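Local coordinates for aminoacyltransferase FemA (Staphylococcus aureus, PDB 1LRZ), which catalyses the addition of glycines 2 and 3 to the pentaglycine bridge of staphylococcal peptidoglycan, using glycyl-tRNA as donor, at residues 156-161 with 358-363; 170-175 with 345-350; 238-243 with 313-318; 324-329 with 362-367. All coordinates share one frame; numbering follows the deposited sequence.

Contact 1: residues 156-161 with 358-363; sequences RYHSVL and IDRYNF
L161 and Y361 face each other as an antiparallel hydrogen-bonded pair, and this is where the backbones are knit most regularly. L161 N donates to Y361 O at 2.8 Å, and Y361 N to L161 O at 2.9 Å, both bonds close to straight. Two residues along, F363 N reaches S159 O at 2.8 Å, but with a bent N-H...O angle of 130°. F363 and Y364 both face S159, a classic beta bulge. On the side of the sheet that carries L161, its CB packs 4.1 Å from Y361 CB and 4.0 Å from F363 CE1. The Y361 ring itself leads away, toward helix 341-355, where its hydroxyl bonds Q346. The two strands lie in the middle of the mixed nine-stranded sheet, with 157-162 held between 389-393 and 360-365; the segment axes run antiparallel with a marked twist. V160 works on the other side. Its CG1 sits 3.8 Å above the plane of the R360 guanidinium, offset toward the rim, while CG2 touches N362 OD1 at 3.6 Å. That oxygen also accepts from Y364 N, whose position is less sure, and ND2 goes to E324. R360 has CG anti to the backbone N (chi1 173°), where it meets V160 CG1, and the chain then stays extended to NE; the charged end is held by E324, Y20 and Y110. The H158 imidazole meets the N362 amide with the planes 69° apart. Contact thins at D359, a partly exposed residue whose CB points away from strand 157-162 and which adds almost nothing to the buried area.

Contact 2: residues 170-175 with 345-350; sequences DIIKNM and VQWEMI
W347 has CG anti to the backbone N (chi1 -169°), and the far end of the indole, its six-membered ring, comes up to I172 and M175. I172 has CG1 anti to its carbonyl carbon and CD1 extended beyond it (chi2 175°), and both atoms lie against the indole: CG1 is 3.3 Å from W347 CH2, a very close approach, and CD1 is 3.5 Å from W347 CZ2. The two side chains cross at about a right angle. M175 is extended beyond CG and brings its methyl CE to within 3.7 Å of W347 CZ3, approaching obliquely. I171 is looser. Its CG2 stands near the ring plane, 4.1 Å from CZ3 at the indole edge, and also meets I350 CG2 at 4.3 Å. The chemistry is purely apolar and the area small. I171, M175 and I350 are buried, whereas I172 and W347 are partly exposed; both of these also touch K187 of helix 177-187, and M175 touches T183 of the same helix. This is plain helix-against-helix packing by side-chain ends: the short helix 168-173 and the residues just after it lean on helix 341-355, the connecting helix of a beta-alpha-beta unit.

Contact 3: residues 238-243 with 313-318; sequences VPLAYI and ISAGFF
Strands 236-244 and 310-320 run antiparallel here, segment axes 4.6 Å apart at closest and 170° between directions, and A241 O takes two amides, I313 N at 3.0 Å and S314 N in a weak bond at 3.5 Å. That doubling is a classic beta bulge, with I313 and S314 both opposite A241. The chain between these strands is a long helical hairpin, 245-272 and 277-307, so the pair forms the base from which that arm leaves the sheet. Regular pairing resumes with A241 N bonded to S314 O and G316 N bonded to P239 O. On one side of the sheet L240 CD1 lies 4.1 Å from A315 CB, and V238 CG2 touches F317 CD1 at 3.6 Å; F204 and F207 of helix 201-207 pack over this side. The other side carries A241, S314, P239 and F318, with V345 of helix 341-355 against it. S314 OG is bonded to T332 and G331 on the adjoining strand. With no N-H on P239, G316 O has V238 CA at 3.3 Å as a CA-H...O partner. The P239 ring crosses the F318 side chain at about a right angle, its CG 3.6 Å from F318 CE1.

Contact 4: residues 324-329 with 362-367; sequences EVVYYA and NFYGVS
A beta-alpha-beta unit supplies both strands: 325-332 leads through helix 341-355 into 360-365, which returns parallel beside it. V326 and N362 form the parallel bridge. N362 N donates to V325 O at 2.8 Å and Y327 N to N362 O at 2.9 Å. From there the strands splay, segment axes 42° apart, and a water spans the widening gap, donating to Y327 O at 2.8 Å and to F363 O at 3.0 Å. Such splayed parallel strands recall the acetyltransferase clan to which this family belongs. At the start of the pair, N362 ND2 gives a 2.8 Å bond to the syn side of E324 OE2, from 29° out of the carboxylate plane. The same oxygen is salt-bridged to R360, while OE1 takes the Y110 hydroxyl, so the buried carboxylate is well satisfied. V326 CG1 stands over a face of the Y364 ring, 3.9 Å from its centroid, a CH-pi contact; Y328 runs alongside, CD1 3.9 Å from Y364 CE2. Y364 OH bonds H22. Strand 310-320 lies beyond 325-332, where Y328 and A329 bulge against F317; strand 157-162 borders 360-365, and Q346 of helix 341-355 packs on Y327 and F363.

In the fold
Contacts 1, 3 and 4 belong to one mixed sheet, and contact 4 sits nearest the centre of the chain. Contacts 1 and 4 share N362 and F363: strand 360-365 pairs antiparallel on one flank and parallel on the other, with R360 and E324 tying the two together by charge. Contact 3 lies farther along the sheet, joined to contact 4 through backbone bonds of F317 to Y328 and A329; its side chains are mostly apolar. All four are buried; contact 2, purely hydrophobic between helices, is the smallest, and its I172 and W347 are partly exposed. Its helix 341-355 nevertheless reaches the others, Q346 bonding Y361 of contact 1 while V345 packs on A241 and F318 of contact 3.

Contact 1: residues 156-161 with 358-363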
# COMPACT_ATOMS: atom_id res chain seq x y z
N ARG A 156 -9.31 1.50 10.24
CA ARG A 156 -8.47 1.45 11.43
C ARG A 156 -7.46 0.31 11.49
O ARG A 156 -6.67 0.24 12.44
CB ARG A 156 -9.32 1.38 12.71
CG ARG A 156 -9.90 2.69 13.23
CD ARG A 156 -10.34 2.56 14.71
NE ARG A 156 -11.03 1.30 14.97
CZ ARG A 156 -10.59 0.36 15.80
NH1 ARG A 156 -9.45 0.54 16.47
NH2 ARG A 156 -11.27 -0.76 15.94
N TYR A 157 -7.46 -0.59 10.51
CA TYR A 157 -6.53 -1.72 10.53
C TYR A 157 -5.69 -1.83 9.26
O TYR A 157 -6.20 -1.72 8.15
CB TYR A 157 -7.28 -3.04 10.70
CG TYR A 157 -8.15 -3.14 11.94
CD1 TYR A 157 -9.40 -2.51 12.00
CD2 TYR A 157 -7.74 -3.90 13.03
CE1 TYR A 157 -10.22 -2.64 13.13
CE2 TYR A 157 -8.55 -4.03 14.16
CZ TYR A 157 -9.79 -3.40 14.20
OH TYR A 157 -10.59 -3.55 15.31
N HIS A 158 -4.38 -2.06 9.45
CA HIS A 158 -3.44 -2.24 8.34
C HIS A 158 -2.72 -3.58 8.49
O HIS A 158 -2.50 -4.05 9.61
CB HIS A 158 -2.36 -1.15 8.34
CG HIS A 158 -2.84 0.21 7.93
ND1 HIS A 158 -2.05 1.33 8.03
CD2 HIS A 158 -4.03 0.62 7.43
CE1 HIS A 158 -2.73 2.38 7.60
NE2 HIS A 158 -3.93 1.98 7.23
N SER A 159 -2.36 -4.19 7.36
CA SER A 159 -1.59 -5.44 7.34
C SER A 159 -0.21 -4.90 6.94
O SER A 159 -0.04 -4.40 5.82
CB SER A 159 -2.10 -6.39 6.26
OG SER A 159 -1.14 -7.43 6.06
N VAL A 160 0.76 -5.01 7.83
CA VAL A 160 2.08 -4.43 7.60
C VAL A 160 3.25 -5.40 7.68
O VAL A 160 3.35 -6.17 8.64
CB VAL A 160 2.31 -3.29 8.62
CG1 VAL A 160 3.63 -2.56 8.33
CG2 VAL A 160 1.12 -2.33 8.59
N LEU A 161 4.12 -5.35 6.69
CA LEU A 161 5.30 -6.21 6.61
C LEU A 161 6.55 -5.41 6.99
O LEU A 161 6.92 -4.44 6.31
CB LEU A 161 5.46 -6.76 5.20
CG LEU A 161 6.67 -7.67 4.91
CD1 LEU A 161 6.60 -8.92 5.80
CD2 LEU A 161 6.66 -8.06 3.43
N ILE A 358 13.53 1.81 2.51
CA ILE A 358 12.25 2.03 3.16
C ILE A 358 12.03 0.72 3.90
O ILE A 358 11.94 -0.35 3.28
CB ILE A 358 11.13 2.32 2.12
CG1 ILE A 358 11.44 3.64 1.40
CG2 ILE A 358 9.77 2.39 2.81
CD1 ILE A 358 10.63 3.89 0.12
N ASP A 359 11.97 0.81 5.23
CA ASP A 359 11.86 -0.37 6.09
C ASP A 359 10.47 -0.87 6.45
O ASP A 359 10.32 -1.71 7.35
CB ASP A 359 12.63 -0.11 7.39
CG ASP A 359 14.07 0.28 7.14
OD1 ASP A 359 14.72 -0.38 6.30
OD2 ASP A 359 14.55 1.23 7.79
N ARG A 360 9.45 -0.38 5.76
CA ARG A 360 8.09 -0.78 6.06
C ARG A 360 7.28 -0.93 4.78
O ARG A 360 7.28 -0.03 3.94
CB ARG A 360 7.46 0.26 6.98
CG ARG A 360 5.97 0.09 7.27
CD ARG A 360 5.60 1.07 8.39
NE ARG A 360 4.17 1.36 8.47
CZ ARG A 360 3.42 1.16 9.55
NH1 ARG A 360 3.95 0.64 10.65
NH2 ARG A 360 2.14 1.53 9.53
N TYR A 361 6.61 -2.06 4.63
CA TYR A 361 5.80 -2.32 3.45
C TYR A 361 4.37 -2.52 3.95
O TYR A 361 4.06 -3.51 4.61
CB TYR A 361 6.30 -3.57 2.73
CG TYR A 361 5.65 -3.80 1.39
CD1 TYR A 361 6.09 -3.13 0.25
CD2 TYR A 361 4.58 -4.68 1.27
CE1 TYR A 361 5.49 -3.35 -0.99
CE2 TYR A 361 3.96 -4.90 0.04
CZ TYR A 361 4.42 -4.23 -1.08
OH TYR A 361 3.80 -4.46 -2.28
N ASN A 362 3.51 -1.57 3.63
CA ASN A 362 2.14 -1.56 4.10
C ASN A 362 1.12 -2.12 3.09
O ASN A 362 0.81 -1.45 2.11
CB ASN A 362 1.77 -0.12 4.46
CG ASN A 362 0.65 -0.04 5.47
OD1 ASN A 362 -0.17 -0.94 5.57
ND2 ASN A 362 0.61 1.07 6.23
N PHE A 363 0.62 -3.34 3.33
CA PHE A 363 -0.38 -3.94 2.45
C PHE A 363 -1.69 -3.17 2.65
O PHE A 363 -2.69 -3.39 1.96
CB PHE A 363 -0.60 -5.43 2.79
CG PHE A 363 0.49 -6.32 2.26
CD1 PHE A 363 1.50 -6.79 3.09
CD2 PHE A 363 0.50 -6.69 0.91
CE1 PHE A 363 2.52 -7.62 2.59
CE2 PHE A 363 1.52 -7.52 0.40
CZ PHE A 363 2.53 -7.98 1.24

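Contact 2: residues 170-175 with 345-350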
# COMPACT_ATOMS: atom_id res chain seq x y z
N ASP A 170 15.37 -13.16 2.97
CA ASP A 170 14.70 -13.30 4.27
C ASP A 170 13.19 -13.20 4.06
O ASP A 170 12.40 -13.95 4.66
CB ASP A 170 15.09 -12.16 5.22
CG ASP A 170 16.54 -12.22 5.65
OD1 ASP A 170 17.11 -11.13 5.85
OD2 ASP A 170 17.08 -13.34 5.80
N ILE A 171 12.78 -12.25 3.23
CA ILE A 171 11.36 -12.04 3.00
C ILE A 171 10.72 -13.27 2.35
O ILE A 171 9.65 -13.72 2.78
CB ILE A 171 11.12 -10.79 2.14
CG1 ILE A 171 11.63 -9.55 2.91
CG2 ILE A 171 9.65 -10.66 1.79
CD1 ILE A 171 10.98 -9.38 4.28
N ILE A 172 11.37 -13.80 1.33
CA ILE A 172 10.85 -14.99 0.65
C ILE A 172 10.84 -16.17 1.62
O ILE A 172 9.89 -16.96 1.63
CB ILE A 172 11.72 -15.36 -0.57
CG1 ILE A 172 11.39 -14.43 -1.73
CG2 ILE A 172 11.49 -16.83 -0.96
CD1 ILE A 172 12.28 -14.66 -2.94
N LYS A 173 11.87 -16.29 2.44
CA LYS A 173 11.93 -17.41 3.38
C LYS A 173 10.81 -17.37 4.41
O LYS A 173 10.37 -18.42 4.86
CB LYS A 173 13.28 -17.44 4.11
CG LYS A 173 13.48 -18.69 4.98
CD LYS A 173 14.92 -18.77 5.47
CE LYS A 173 15.23 -20.14 6.07
NZ LYS A 173 14.47 -20.40 7.33
N ASN A 174 10.35 -16.17 4.77
CA ASN A 174 9.29 -16.05 5.76
C ASN A 174 7.87 -16.13 5.18
O ASN A 174 6.91 -16.09 5.93
CB ASN A 174 9.45 -14.73 6.55
CG ASN A 174 10.74 -14.70 7.37
OD1 ASN A 174 11.36 -15.74 7.58
ND2 ASN A 174 11.13 -13.51 7.84
N MET A 175 7.76 -16.23 3.85
CA MET A 175 6.45 -16.35 3.21
C MET A 175 5.94 -17.77 3.47
O MET A 175 6.74 -18.65 3.76
CB MET A 175 6.55 -16.19 1.67
CG MET A 175 6.81 -14.79 1.14
SD MET A 175 6.90 -14.75 -0.67
CE MET A 175 7.46 -13.05 -0.95
N VAL A 345 3.61 -8.03 -9.11
CA VAL A 345 3.41 -6.65 -8.68
C VAL A 345 3.91 -6.45 -7.24
O VAL A 345 4.67 -5.52 -6.96
CB VAL A 345 1.92 -6.24 -8.75
CG1 VAL A 345 1.71 -4.87 -8.08
CG2 VAL A 345 1.48 -6.16 -10.22
N GLN A 346 3.49 -7.32 -6.32
CA GLN A 346 3.92 -7.19 -4.93
C GLN A 346 5.44 -7.35 -4.81
O GLN A 346 6.09 -6.58 -4.09
CB GLN A 346 3.23 -8.25 -4.05
CG GLN A 346 1.70 -8.09 -3.89
CD GLN A 346 1.30 -6.71 -3.39
OE1 GLN A 346 1.91 -6.17 -2.45
NE2 GLN A 346 0.28 -6.14 -3.99
N TRP A 347 6.01 -8.32 -5.51
CA TRP A 347 7.45 -8.53 -5.40
C TRP A 347 8.25 -7.33 -5.88
O TRP A 347 9.29 -6.99 -5.31
CB TRP A 347 7.88 -9.78 -6.17
CG TRP A 347 9.29 -10.21 -5.88
CD1 TRP A 347 10.28 -10.42 -6.79
CD2 TRP A 347 9.85 -10.51 -4.59
NE1 TRP A 347 11.43 -10.82 -6.15
CE2 TRP A 347 11.20 -10.88 -4.81
CE3 TRP A 347 9.36 -10.47 -3.28
CZ2 TRP A 347 12.05 -11.25 -3.76
CZ3 TRP A 347 10.20 -10.84 -2.24
CH2 TRP A 347 11.54 -11.21 -2.48
N GLU A 348 7.77 -6.67 -6.94
CA GLU A 348 8.46 -5.50 -7.47
C GLU A 348 8.53 -4.39 -6.42
O GLU A 348 9.58 -3.79 -6.21
CB GLU A 348 7.75 -4.97 -8.72
CG GLU A 348 8.28 -3.63 -9.28
CD GLU A 348 9.59 -3.77 -10.04
OE1 GLU A 348 9.71 -4.71 -10.86
OE2 GLU A 348 10.51 -2.93 -9.85
N MET A 349 7.42 -4.13 -5.75
CA MET A 349 7.39 -3.05 -4.78
C MET A 349 8.03 -3.37 -3.44
O MET A 349 8.56 -2.49 -2.77
CB MET A 349 5.95 -2.54 -4.64
CG MET A 349 5.40 -1.97 -5.98
SD MET A 349 6.48 -0.73 -6.81
CE MET A 349 6.64 0.39 -5.56
N ILE A 350 8.00 -4.64 -3.03
CA ILE A 350 8.66 -5.03 -1.79
C ILE A 350 10.16 -4.82 -2.05
O ILE A 350 10.89 -4.32 -1.18
CB ILE A 350 8.42 -6.53 -1.47
CG1 ILE A 350 7.00 -6.72 -0.93
CG2 ILE A 350 9.48 -7.03 -0.50
CD1 ILE A 350 6.62 -8.17 -0.72

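Contact 3: residues 238-243 with 313-318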
# COMPACT_ATOMS: atom_id res chain seq x y z
N VAL A 238 2.71 3.16 -10.38
CA VAL A 238 1.62 2.30 -10.84
C VAL A 238 2.19 1.10 -11.59
O VAL A 238 2.15 1.05 -12.82
CB VAL A 238 0.67 3.07 -11.80
CG1 VAL A 238 -0.53 2.19 -12.19
CG2 VAL A 238 0.18 4.36 -11.14
N PRO A 239 2.73 0.12 -10.85
CA PRO A 239 3.28 -1.05 -11.54
C PRO A 239 2.19 -1.89 -12.22
O PRO A 239 1.10 -2.07 -11.69
CB PRO A 239 3.98 -1.82 -10.42
CG PRO A 239 3.15 -1.47 -9.19
CD PRO A 239 2.90 0.01 -9.39
N LEU A 240 2.51 -2.37 -13.42
CA LEU A 240 1.62 -3.22 -14.20
C LEU A 240 2.39 -4.50 -14.55
O LEU A 240 3.48 -4.45 -15.12
CB LEU A 240 1.20 -2.54 -15.52
CG LEU A 240 0.59 -3.53 -16.54
CD1 LEU A 240 -0.82 -3.92 -16.09
CD2 LEU A 240 0.56 -2.94 -17.95
N ALA A 241 1.83 -5.65 -14.18
CA ALA A 241 2.44 -6.93 -14.51
C ALA A 241 1.81 -7.25 -15.86
O ALA A 241 0.59 -7.06 -16.03
CB ALA A 241 2.06 -8.00 -13.48
N TYR A 242 2.61 -7.73 -16.80
CA TYR A 242 2.09 -8.01 -18.13
C TYR A 242 2.96 -9.00 -18.89
O TYR A 242 4.07 -9.34 -18.47
CB TYR A 242 2.03 -6.71 -18.92
CG TYR A 242 3.41 -6.20 -19.24
CD1 TYR A 242 4.03 -6.54 -20.45
CD2 TYR A 242 4.13 -5.44 -18.31
CE1 TYR A 242 5.34 -6.15 -20.72
CE2 TYR A 242 5.44 -5.04 -18.57
CZ TYR A 242 6.04 -5.40 -19.78
OH TYR A 242 7.34 -5.02 -20.05
N ILE A 243 2.46 -9.44 -20.03
CA ILE A 243 3.20 -10.34 -20.88
C ILE A 243 3.29 -9.70 -22.26
O ILE A 243 2.28 -9.25 -22.79
CB ILE A 243 2.49 -11.69 -21.05
CG1 ILE A 243 2.39 -12.41 -19.70
CG2 ILE A 243 3.25 -12.54 -22.08
CD1 ILE A 243 1.61 -13.72 -19.77
N ILE A 313 -2.01 -8.20 -16.86
CA ILE A 313 -2.63 -9.20 -15.99
C ILE A 313 -2.86 -8.80 -14.53
O ILE A 313 -3.65 -9.44 -13.83
CB ILE A 313 -1.84 -10.51 -16.04
CG1 ILE A 313 -0.39 -10.27 -15.61
CG2 ILE A 313 -1.87 -11.06 -17.48
CD1 ILE A 313 0.38 -11.56 -15.39
N SER A 314 -2.18 -7.76 -14.07
CA SER A 314 -2.35 -7.30 -12.69
C SER A 314 -1.73 -5.90 -12.57
O SER A 314 -0.78 -5.58 -13.29
CB SER A 314 -1.66 -8.27 -11.72
OG SER A 314 -1.98 -7.99 -10.36
N ALA A 315 -2.27 -5.08 -11.69
CA ALA A 315 -1.74 -3.73 -11.50
C ALA A 315 -2.00 -3.25 -10.09
O ALA A 315 -2.90 -3.75 -9.40
CB ALA A 315 -2.36 -2.76 -12.51
N GLY A 316 -1.20 -2.28 -9.66
CA GLY A 316 -1.35 -1.72 -8.33
C GLY A 316 -1.04 -0.24 -8.34
O GLY A 316 -0.31 0.25 -9.21
N PHE A 317 -1.60 0.46 -7.37
CA PHE A 317 -1.39 1.90 -7.21
C PHE A 317 -0.65 2.04 -5.88
O PHE A 317 -1.20 1.72 -4.82
CB PHE A 317 -2.74 2.61 -7.14
CG PHE A 317 -2.68 4.06 -7.51
CD1 PHE A 317 -2.66 4.45 -8.85
CD2 PHE A 317 -2.67 5.04 -6.53
CE1 PHE A 317 -2.64 5.79 -9.20
CE2 PHE A 317 -2.65 6.39 -6.87
CZ PHE A 317 -2.63 6.76 -8.22
N PHE A 318 0.59 2.52 -5.93
CA PHE A 318 1.42 2.62 -4.73
C PHE A 318 1.89 4.01 -4.35
O PHE A 318 2.30 4.79 -5.20
CB PHE A 318 2.68 1.76 -4.88
CG PHE A 318 2.43 0.28 -4.84
CD1 PHE A 318 1.89 -0.39 -5.93
CD2 PHE A 318 2.77 -0.46 -3.70
CE1 PHE A 318 1.69 -1.77 -5.90
CE2 PHE A 318 2.57 -1.83 -3.64
CZ PHE A 318 2.03 -2.50 -4.75

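Contact 4: residues 324-329 with 362-367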
# COMPACT_ATOMS: atom_id res chain seq x y z
N GLU A 324 7.31 4.51 4.51
CA GLU A 324 6.78 3.24 4.04
C GLU A 324 6.32 3.28 2.59
O GLU A 324 6.11 4.35 2.00
CB GLU A 324 5.57 2.85 4.89
CG GLU A 324 4.47 3.94 4.82
CD GLU A 324 3.21 3.63 5.63
OE1 GLU A 324 2.40 4.56 5.82
OE2 GLU A 324 3.01 2.47 6.08
N VAL A 325 6.15 2.09 2.03
CA VAL A 325 5.61 1.93 0.70
C VAL A 325 4.19 1.44 1.01
O VAL A 325 4.02 0.55 1.86
CB VAL A 325 6.38 0.87 -0.11
CG1 VAL A 325 5.57 0.46 -1.34
CG2 VAL A 325 7.73 1.43 -0.55
N VAL A 326 3.19 2.02 0.37
CA VAL A 326 1.81 1.63 0.61
C VAL A 326 1.14 1.05 -0.62
O VAL A 326 1.14 1.68 -1.68
CB VAL A 326 0.95 2.83 1.08
CG1 VAL A 326 -0.53 2.40 1.20
CG2 VAL A 326 1.45 3.37 2.41
N TYR A 327 0.59 -0.15 -0.48
CA TYR A 327 -0.17 -0.79 -1.55
C TYR A 327 -1.59 -0.24 -1.33
O TYR A 327 -2.36 -0.78 -0.53
CB TYR A 327 -0.15 -2.31 -1.38
CG TYR A 327 -1.12 -3.04 -2.28
CD1 TYR A 327 -1.20 -2.74 -3.64
CD2 TYR A 327 -1.92 -4.06 -1.78
CE1 TYR A 327 -2.06 -3.45 -4.48
CE2 TYR A 327 -2.79 -4.77 -2.61
CZ TYR A 327 -2.86 -4.46 -3.96
OH TYR A 327 -3.72 -5.15 -4.78
N TYR A 328 -1.92 0.84 -2.02
CA TYR A 328 -3.21 1.48 -1.85
C TYR A 328 -4.40 0.79 -2.51
O TYR A 328 -5.44 0.59 -1.88
CB TYR A 328 -3.14 2.93 -2.33
CG TYR A 328 -4.40 3.70 -2.05
CD1 TYR A 328 -4.75 4.05 -0.74
CD2 TYR A 328 -5.29 4.02 -3.08
CE1 TYR A 328 -5.96 4.71 -0.46
CE2 TYR A 328 -6.50 4.68 -2.81
CZ TYR A 328 -6.83 5.01 -1.50
OH TYR A 328 -8.03 5.64 -1.23
N ALA A 329 -4.24 0.42 -3.77
CA ALA A 329 -5.31 -0.22 -4.51
C ALA A 329 -4.71 -1.07 -5.61
O ALA A 329 -3.60 -0.79 -6.09
CB ALA A 329 -6.23 0.84 -5.11
N ASN A 362 3.51 -1.57 3.63
CA ASN A 362 2.14 -1.56 4.10
C ASN A 362 1.12 -2.12 3.09
O ASN A 362 0.81 -1.45 2.11
CB ASN A 362 1.77 -0.12 4.46
CG ASN A 362 0.65 -0.04 5.47
OD1 ASN A 362 -0.17 -0.94 5.57
ND2 ASN A 362 0.61 1.07 6.23
N PHE A 363 0.62 -3.34 3.33
CA PHE A 363 -0.38 -3.94 2.45
C PHE A 363 -1.69 -3.17 2.65
O PHE A 363 -2.69 -3.39 1.96
CB PHE A 363 -0.60 -5.43 2.79
CG PHE A 363 0.49 -6.32 2.26
CD1 PHE A 363 1.50 -6.79 3.09
CD2 PHE A 363 0.50 -6.69 0.91
CE1 PHE A 363 2.52 -7.62 2.59
CE2 PHE A 363 1.52 -7.52 0.40
CZ PHE A 363 2.53 -7.98 1.24
N TYR A 364 -1.65 -2.26 3.61
CA TYR A 364 -2.76 -1.38 3.96
C TYR A 364 -4.03 -2.01 4.54
O TYR A 364 -3.99 -3.00 5.27
CB TYR A 364 -3.10 -0.47 2.76
CG TYR A 364 -3.38 0.97 3.16
CD1 TYR A 364 -2.51 1.66 4.02
CD2 TYR A 364 -4.50 1.66 2.69
CE1 TYR A 364 -2.74 2.98 4.39
CE2 TYR A 364 -4.75 2.99 3.06
CZ TYR A 364 -3.86 3.64 3.91
OH TYR A 364 -4.08 4.95 4.28
N GLY A 365 -5.17 -1.41 4.22
CA GLY A 365 -6.44 -1.80 4.79
C GLY A 365 -7.03 -3.20 4.83
O GLY A 365 -7.04 -3.91 3.83
N VAL A 366 -7.49 -3.60 6.02
CA VAL A 366 -8.21 -4.87 6.19
C VAL A 366 -9.41 -4.47 7.06
O VAL A 366 -9.32 -3.52 7.86
CB VAL A 366 -7.37 -6.00 6.87
CG1 VAL A 366 -6.12 -6.29 6.03
CG2 VAL A 366 -7.00 -5.63 8.30
N SER A 367 -10.53 -5.18 6.91
CA SER A 367 -11.75 -4.84 7.64
C SER A 367 -11.65 -4.89 9.16
O SER A 367 -12.33 -4.14 9.86
CB SER A 367 -12.90 -5.75 7.20
OG SER A 367 -12.66 -7.08 7.62
O HOH W 1 -4.68 -2.32 -0.06